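PDB 5NNY: WipB from Legionella pneumophila, which acts as a translocated Ser/Thr phosphatase effector, here seen as its phosphatase domain, and targets the lysosomal nutrient-sensing machinery of the host cell. Local coordinates for residues 132-135 against 136-140; 178-181 against 182-186; 244-247 against 248-251. All blocks are in the same frame, centred on the assembly; numbering follows the deposited sequence.

All three contacts are local ones, each between successive turns of a single helix, and they follow one another along the chain of the phosphatase domain, whose core is a mixed six-stranded sheet. Contact 1 ends helix 128-138, contact 2 ends helix 175-186, and contact 3 lies towards the end of helix 233-253. The first two have centres about 11 Å apart and touch directly: the Tyr182 ring lies against Phe133 and Cys137, and its hydroxyl meets Val134. Contact 3 is centred about 16 Å from each of the others and meets contact 1 only marginally, near Glu138. Helices 128-138 and 175-186 thus pack directly on each other, while helix 233-253 lies against strand 190-198 of the sheet.

Contact 1 of 3, residues 132-135 against 136-140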
loop_
_atom_site.group_PDB
_atom_site.type_symbol
_atom_site.label_atom_id
_atom_site.label_comp_id
_atom_site.label_asym_id
_atom_site.label_seq_id
_atom_site.Cartn_x
_atom_site.Cartn_y
_atom_site.Cartn_z
ATOM N N GLU A 132 6.507 0.167 5.864
ATOM C CA GLU A 132 6.864 -0.639 6.982
ATOM C C GLU A 132 6.707 -2.134 6.609
ATOM O O GLU A 132 7.508 -2.937 6.981
ATOM C CB GLU A 132 6.019 -0.287 8.175
ATOM C CG GLU A 132 6.200 -1.225 9.315
ATOM C CD GLU A 132 5.567 -0.751 10.628
ATOM O OE1 GLU A 132 5.055 0.336 10.714
ATOM O OE2 GLU A 132 5.582 -1.525 11.563
ATOM N N PHE A 133 5.653 -2.468 5.880
ATOM C CA PHE A 133 5.511 -3.852 5.420
ATOM C C PHE A 133 6.645 -4.238 4.464
ATOM O O PHE A 133 7.218 -5.338 4.573
ATOM C CB PHE A 133 4.140 -4.043 4.759
ATOM C CG PHE A 133 3.869 -5.460 4.304
ATOM C CD1 PHE A 133 3.641 -6.461 5.232
ATOM C CD2 PHE A 133 3.888 -5.780 2.954
ATOM C CE1 PHE A 133 3.389 -7.772 4.825
ATOM C CE2 PHE A 133 3.620 -7.079 2.522
ATOM C CZ PHE A 133 3.385 -8.082 3.472
ATOM N N VAL A 134 6.991 -3.331 3.545
ATOM C CA VAL A 134 8.104 -3.555 2.628
ATOM C C VAL A 134 9.377 -3.855 3.413
ATOM O O VAL A 134 10.107 -4.807 3.124
ATOM C CB VAL A 134 8.290 -2.327 1.717
ATOM C CG1 VAL A 134 9.637 -2.418 1.007
ATOM C CG2 VAL A 134 7.131 -2.214 0.733
ATOM N N GLU A 135 9.690 -3.000 4.381
ATOM C CA GLU A 135 10.939 -3.136 5.118
ATOM C C GLU A 135 10.971 -4.437 5.897
ATOM O O GLU A 135 11.972 -5.155 5.874
ATOM C CB GLU A 135 11.125 -1.946 6.062
ATOM C CG GLU A 135 12.548 -1.866 6.654
ATOM C CD GLU A 135 12.658 -0.793 7.724
ATOM O OE1 GLU A 135 12.301 -1.088 8.891
ATOM O OE2 GLU A 135 13.069 0.338 7.382
ATOM N N ALA A 136 9.876 -4.745 6.597
ATOM C CA ALA A 136 9.763 -6.004 7.321
ATOM C C ALA A 136 10.035 -7.190 6.413
ATOM O O ALA A 136 10.771 -8.112 6.784
ATOM C CB ALA A 136 8.371 -6.123 7.938
ATOM N N CYS A 137 9.455 -7.189 5.217
ATOM C CA CYS A 137 9.632 -8.324 4.321
ATOM C C CYS A 137 11.033 -8.361 3.737
ATOM O O CYS A 137 11.635 -9.438 3.634
ATOM C CB CYS A 137 8.591 -8.282 3.200
ATOM S SG CYS A 137 6.919 -8.634 3.772
ATOM N N GLU A 138 11.572 -7.197 3.354
ATOM C CA GLU A 138 12.910 -7.158 2.768
ATOM C C GLU A 138 13.999 -7.547 3.767
ATOM O O GLU A 138 15.039 -8.089 3.371
ATOM C CB GLU A 138 13.210 -5.758 2.222
ATOM C CG GLU A 138 12.443 -5.369 0.976
ATOM C CD GLU A 138 12.965 -4.072 0.394
ATOM O OE1 GLU A 138 13.622 -3.305 1.143
ATOM O OE2 GLU A 138 12.739 -3.838 -0.803
ATOM N N LEU A 139 13.805 -7.258 5.055
ATOM C CA LEU A 139 14.818 -7.561 6.062
ATOM C C LEU A 139 14.505 -8.829 6.845
ATOM O O LEU A 139 15.061 -9.034 7.931
ATOM C CB LEU A 139 14.998 -6.370 7.018
ATOM C CG LEU A 139 15.439 -5.069 6.335
ATOM C CD1 LEU A 139 15.707 -3.974 7.356
ATOM C CD2 LEU A 139 16.658 -5.299 5.453
ATOM N N PHE A 140 13.651 -9.691 6.300
ATOM C CA PHE A 140 13.234 -10.900 7.004
ATOM C C PHE A 140 14.440 -11.721 7.465
ATOM O O PHE A 140 14.550 -12.097 8.642
ATOM C CB PHE A 140 12.324 -11.711 6.081
ATOM C CG PHE A 140 11.840 -13.004 6.676
ATOM C CD1 PHE A 140 10.837 -13.013 7.633
ATOM C CD2 PHE A 140 12.346 -14.220 6.219
ATOM C CE1 PHE A 140 10.369 -14.228 8.156
ATOM C CE2 PHE A 140 11.886 -15.421 6.724
ATOM C CZ PHE A 140 10.901 -15.430 7.696
#
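Residues 132-138 form the last turns of an alpha helix, and four successive i to i+4 backbone hydrogen bonds tie 132-135 to the residues after it, the last from Leu139 N to Glu135 O at 2.9 Å; Leu139 itself is the first residue to leave helical geometry. One turn apart, Phe133 and Cys137 make a sulfur-aromatic contact. Cys137 SG lies over one face of the Phe133 ring, 3.8 Å from its centroid and 18° off the ring normal, displaced towards CZ, to which it comes within 3.6 Å. Phe133 has CG anti to the backbone N (chi1 -177°), which carries its ring towards the following turn, where a small, polarisable thiol fits against the flat aromatic surface. Val134 and Glu138 run side by side, and Val134 CG1 packs 3.8 Å from Glu138 CD, a short apolar branch beside a carboxylate. Glu135 CG meets Leu139 CD1, one turn on, at 3.9 Å, so the methylene part of the acid serves as apolar surface. The carboxylates have partners beyond the two segments: Glu138 binds His257 and the backbone N of Ile256, Glu135 OE2 reaches Tyr260 and His262, and buried Glu132 pairs with Gln156. Helix 175-186 covers the Val134 and Cys137 side through Tyr182, and its Tyr186 meets the Phe133 ring edge-to-face. Helix 150-153 packs on Glu132 and Glu135, and the small Ala136 is consistent with the close approach of Phe161 from helix 159-169.

Contact 2 of 3, residues 178-181 against 182-186; sequences VLNI and YHQVY
Between 178-181 and 182-186 the helix keeps regular i to i+4 hydrogen bonds at first and then widens: the carbonyl of Ile181 receives both Val185 N and Tyr186 N, each at 2.9 Å. This is a pi-type turn at the end of helix 175-186, one of the helices of the phosphoesterase fold. The two bonds differ in quality, since the N-H of Tyr186 points at the oxygen fairly straight (164°) whereas that of Val185 is bent (138°). Ile181 and Val185 lie side by side, with Ile181 CG2 4.0 Å from Val185 CB; these branched, apolar residues suit a buried flank that meets helix 105-117, Ile181 at Lys110 and Gln113, Val185 at Tyr116. On the exposed flank Asn180 and Gln184 are polar, as befits a surface facing water. Their amide planes are only 15° apart, yet the touch is made by Asn180 OD1 against the aliphatic Gln184 CG, at 3.2 Å. Asn180 CG stands anti to the backbone N, which swings the amide towards the next turn, and the Gln184 chain bends at chi2 beside it. Among the buried side chains, Tyr182 also touches Glu138 of helix 128-138, Val178 fills a place beside Phe133, Leu164 and Ile168, and Tyr186 sends its hydroxyl to Glu97. His183, whose ND1 is hydrogen-bonded to Lys187 NZ, sets its ring carbon CD2 3.2 Å from Leu179 O.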
loop_
_atom_site.group_PDB
_atom_site.type_symbol
_atom_site.label_atom_id
_atom_site.label_comp_id
_atom_site.label_asym_id
_atom_site.label_seq_id
_atom_site.Cartn_x
_atom_site.Cartn_y
_atom_site.Cartn_z
ATOM N N VAL A 178 3.021 -15.114 3.770
ATOM C CA VAL A 178 3.072 -13.656 3.729
ATOM C C VAL A 178 4.153 -13.200 2.760
ATOM O O VAL A 178 3.933 -12.312 1.923
ATOM C CB VAL A 178 3.307 -13.088 5.143
ATOM C CG1 VAL A 178 3.474 -11.561 5.085
ATOM C CG2 VAL A 178 2.159 -13.463 6.049
ATOM N N LEU A 179 5.346 -13.800 2.874
ATOM C CA LEU A 179 6.457 -13.428 2.003
ATOM C C LEU A 179 6.160 -13.763 0.546
ATOM O O LEU A 179 6.517 -12.992 -0.352
ATOM C CB LEU A 179 7.749 -14.108 2.463
ATOM C CG LEU A 179 8.338 -13.565 3.768
ATOM C CD1 LEU A 179 9.383 -14.535 4.354
ATOM C CD2 LEU A 179 8.913 -12.148 3.540
ATOM N N ASN A 180 5.510 -14.894 0.278
ATOM C CA ASN A 180 5.167 -15.183 -1.113
ATOM C C ASN A 180 4.259 -14.103 -1.685
ATOM O O ASN A 180 4.465 -13.641 -2.811
ATOM C CB ASN A 180 4.504 -16.553 -1.256
ATOM C CG ASN A 180 4.022 -16.805 -2.682
ATOM O OD1 ASN A 180 4.790 -17.223 -3.546
ATOM N ND2 ASN A 180 2.756 -16.520 -2.935
ATOM N N ILE A 181 3.241 -13.687 -0.925
ATOM C CA ILE A 181 2.348 -12.642 -1.418
ATOM C C ILE A 181 3.116 -11.336 -1.596
ATOM O O ILE A 181 2.923 -10.612 -2.577
ATOM C CB ILE A 181 1.139 -12.483 -0.471
ATOM C CG1 ILE A 181 0.319 -13.776 -0.435
ATOM C CG2 ILE A 181 0.225 -11.323 -0.908
ATOM C CD1 ILE A 181 -0.869 -13.714 0.500
ATOM N N TYR A 182 4.023 -11.033 -0.664
ATOM C CA TYR A 182 4.850 -9.841 -0.795
ATOM C C TYR A 182 5.595 -9.821 -2.123
ATOM O O TYR A 182 5.520 -8.846 -2.879
ATOM C CB TYR A 182 5.866 -9.731 0.346
ATOM C CG TYR A 182 6.774 -8.543 0.045
ATOM C CD1 TYR A 182 6.277 -7.250 0.114
ATOM C CD2 TYR A 182 8.084 -8.723 -0.382
ATOM C CE1 TYR A 182 7.071 -6.155 -0.203
ATOM C CE2 TYR A 182 8.888 -7.639 -0.693
ATOM C CZ TYR A 182 8.370 -6.360 -0.607
ATOM O OH TYR A 182 9.162 -5.285 -0.915
ATOM N N HIS A 183 6.340 -10.882 -2.406
ATOM C CA HIS A 183 7.198 -10.925 -3.586
ATOM C C HIS A 183 6.405 -11.168 -4.871
ATOM O O HIS A 183 6.717 -10.583 -5.917
ATOM C CB HIS A 183 8.261 -12.021 -3.403
ATOM C CG HIS A 183 9.292 -11.700 -2.362
ATOM N ND1 HIS A 183 10.299 -10.783 -2.570
ATOM C CD2 HIS A 183 9.475 -12.180 -1.107
ATOM C CE1 HIS A 183 11.054 -10.704 -1.487
ATOM N NE2 HIS A 183 10.579 -11.546 -0.587
ATOM N N GLN A 184 5.393 -12.036 -4.821
ATOM C CA GLN A 184 4.687 -12.427 -6.045
ATOM C C GLN A 184 3.594 -11.443 -6.434
ATOM O O GLN A 184 3.221 -11.358 -7.610
ATOM C CB GLN A 184 4.075 -13.818 -5.871
ATOM C CG GLN A 184 5.109 -14.893 -5.753
ATOM C CD GLN A 184 5.904 -15.039 -7.031
ATOM O OE1 GLN A 184 5.345 -15.005 -8.133
ATOM N NE2 GLN A 184 7.218 -15.184 -6.898
ATOM N N VAL A 185 3.059 -10.716 -5.470
ATOM C CA VAL A 185 1.863 -9.914 -5.671
ATOM C C VAL A 185 2.121 -8.459 -5.320
ATOM O O VAL A 185 1.997 -7.568 -6.166
ATOM C CB VAL A 185 0.690 -10.468 -4.839
ATOM C CG1 VAL A 185 -0.538 -9.576 -5.006
ATOM C CG2 VAL A 185 0.385 -11.908 -5.270
ATOM N N TYR A 186 2.479 -8.210 -4.065
ATOM C CA TYR A 186 2.451 -6.840 -3.560
ATOM C C TYR A 186 3.501 -5.955 -4.225
ATOM O O TYR A 186 3.182 -4.870 -4.744
ATOM C CB TYR A 186 2.633 -6.845 -2.039
ATOM C CG TYR A 186 2.532 -5.458 -1.430
ATOM C CD1 TYR A 186 1.284 -4.908 -1.112
ATOM C CD2 TYR A 186 3.682 -4.709 -1.143
ATOM C CE1 TYR A 186 1.175 -3.643 -0.542
ATOM C CE2 TYR A 186 3.580 -3.435 -0.579
ATOM C CZ TYR A 186 2.331 -2.909 -0.277
ATOM O OH TYR A 186 2.227 -1.658 0.307
#

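Contact 3 of 3, residues 244-247 against 248-251; sequences NKKF and AEKA
Phe247 O receives the N-H of Ala251 at 2.8 Å, and the bond from Ala248 N to Asn244 O is equally short. Lys250 N reaches Lys246 O at a longer 3.2 Å. On the solvent side, Lys246 and Glu249 lie alongside each other, and Glu249 OE2 approaches Lys246 CD at 3.6 Å. Their charged ends do not meet directly: Lys246 NZ and Glu249 OE1 stand 5.2 Å apart, and a water spans them, donating to Glu249 OE1 at 2.7 Å and accepting a weak bond from Lys246 NZ. The lysine chain bends at chi2 (-63°) and chi4, folding its ammonium group back near the glutamate. This is an amphipathic stretch of helix 233-253 in the phosphatase domain: Lys245 and Glu249 are exposed, the chains of Lys246 and Lys250 lie partly against Phe224 of helix 214-224, and Phe247 is buried against strand 190-198. A large apolar ring suits that inner place, lined by Leu190, Ile192 and Phe224, and the small Ala251, also buried, packs on Ile256. Asn244 grips the backbone of the same strand with both ends of its amide, OD1 taking the N-H of Ile192 and ND2 giving to Ile193 O.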
loop_
_atom_site.group_PDB
_atom_site.type_symbol
_atom_site.label_atom_id
_atom_site.label_comp_id
_atom_site.label_asym_id
_atom_site.label_seq_id
_atom_site.Cartn_x
_atom_site.Cartn_y
_atom_site.Cartn_z
ATOM N N ASN A 244 9.470 4.925 -12.089
ATOM C CA ASN A 244 8.878 3.706 -11.557
ATOM C C ASN A 244 9.641 2.471 -12.016
ATOM O O ASN A 244 9.661 1.466 -11.297
ATOM C CB ASN A 244 7.397 3.613 -11.943
ATOM C CG ASN A 244 6.514 4.514 -11.088
ATOM O OD1 ASN A 244 6.734 4.664 -9.883
ATOM N ND2 ASN A 244 5.517 5.122 -11.712
ATOM N N LYS A 245 10.281 2.524 -13.190
ATOM C CA LYS A 245 11.069 1.377 -13.638
ATOM C C LYS A 245 12.275 1.167 -12.743
ATOM O O LYS A 245 12.584 0.033 -12.366
ATOM C CB LYS A 245 11.539 1.554 -15.079
ATOM C CG LYS A 245 12.366 0.378 -15.608
ATOM C CD LYS A 245 12.896 0.640 -17.020
ATOM C CE LYS A 245 13.492 -0.610 -17.658
ATOM N NZ LYS A 245 14.084 -0.345 -19.008
ATOM N N LYS A 246 12.982 2.247 -12.418
ATOM C CA LYS A 246 14.081 2.153 -11.467
ATOM C C LYS A 246 13.586 1.692 -10.103
ATOM O O LYS A 246 14.256 0.899 -9.428
ATOM C CB LYS A 246 14.798 3.504 -11.352
ATOM C CG LYS A 246 15.549 3.915 -12.621
ATOM C CD LYS A 246 16.656 2.905 -12.905
ATOM C CE LYS A 246 17.590 3.360 -14.004
ATOM N NZ LYS A 246 16.852 3.672 -15.243
ATOM N N PHE A 247 12.406 2.160 -9.686
ATOM C CA PHE A 247 11.871 1.743 -8.394
ATOM C C PHE A 247 11.585 0.248 -8.384
ATOM O O PHE A 247 11.901 -0.453 -7.409
ATOM C CB PHE A 247 10.600 2.538 -8.050
ATOM C CG PHE A 247 9.976 2.125 -6.739
ATOM C CD1 PHE A 247 10.501 2.575 -5.535
ATOM C CD2 PHE A 247 8.885 1.284 -6.710
ATOM C CE1 PHE A 247 9.933 2.188 -4.324
ATOM C CE2 PHE A 247 8.320 0.892 -5.505
ATOM C CZ PHE A 247 8.846 1.351 -4.320
ATOM N N ALA A 248 11.002 -0.258 -9.473
ATOM C CA ALA A 248 10.718 -1.684 -9.588
ATOM C C ALA A 248 11.988 -2.520 -9.543
ATOM O O ALA A 248 11.961 -3.648 -9.045
ATOM C CB ALA A 248 9.952 -1.962 -10.877
ATOM N N GLU A 249 13.105 -2.001 -10.063
ATOM C CA GLU A 249 14.371 -2.715 -9.909
ATOM C C GLU A 249 14.770 -2.818 -8.445
ATOM O O GLU A 249 15.273 -3.859 -8.010
ATOM C CB GLU A 249 15.468 -2.037 -10.725
ATOM C CG GLU A 249 15.292 -2.273 -12.221
ATOM C CD GLU A 249 16.162 -1.360 -13.068
ATOM O OE1 GLU A 249 15.939 -1.308 -14.299
ATOM O OE2 GLU A 249 17.063 -0.697 -12.510
ATOM N N LYS A 250 14.568 -1.745 -7.676
ATOM C CA LYS A 250 14.796 -1.812 -6.238
ATOM C C LYS A 250 13.848 -2.801 -5.583
ATOM O O LYS A 250 14.242 -3.524 -4.669
ATOM C CB LYS A 250 14.606 -0.444 -5.585
ATOM C CG LYS A 250 15.540 0.662 -6.042
ATOM C CD LYS A 250 16.976 0.397 -5.675
ATOM C CE LYS A 250 17.859 1.504 -6.243
ATOM N NZ LYS A 250 19.292 1.143 -6.170
ATOM N N ALA A 251 12.578 -2.817 -6.004
ATOM C CA ALA A 251 11.662 -3.821 -5.475
ATOM C C ALA A 251 12.187 -5.227 -5.751
ATOM O O ALA A 251 12.205 -6.081 -4.856
ATOM C CB ALA A 251 10.259 -3.635 -6.060
HETATM O O HOH W 1 17.160 0.535 -15.847
#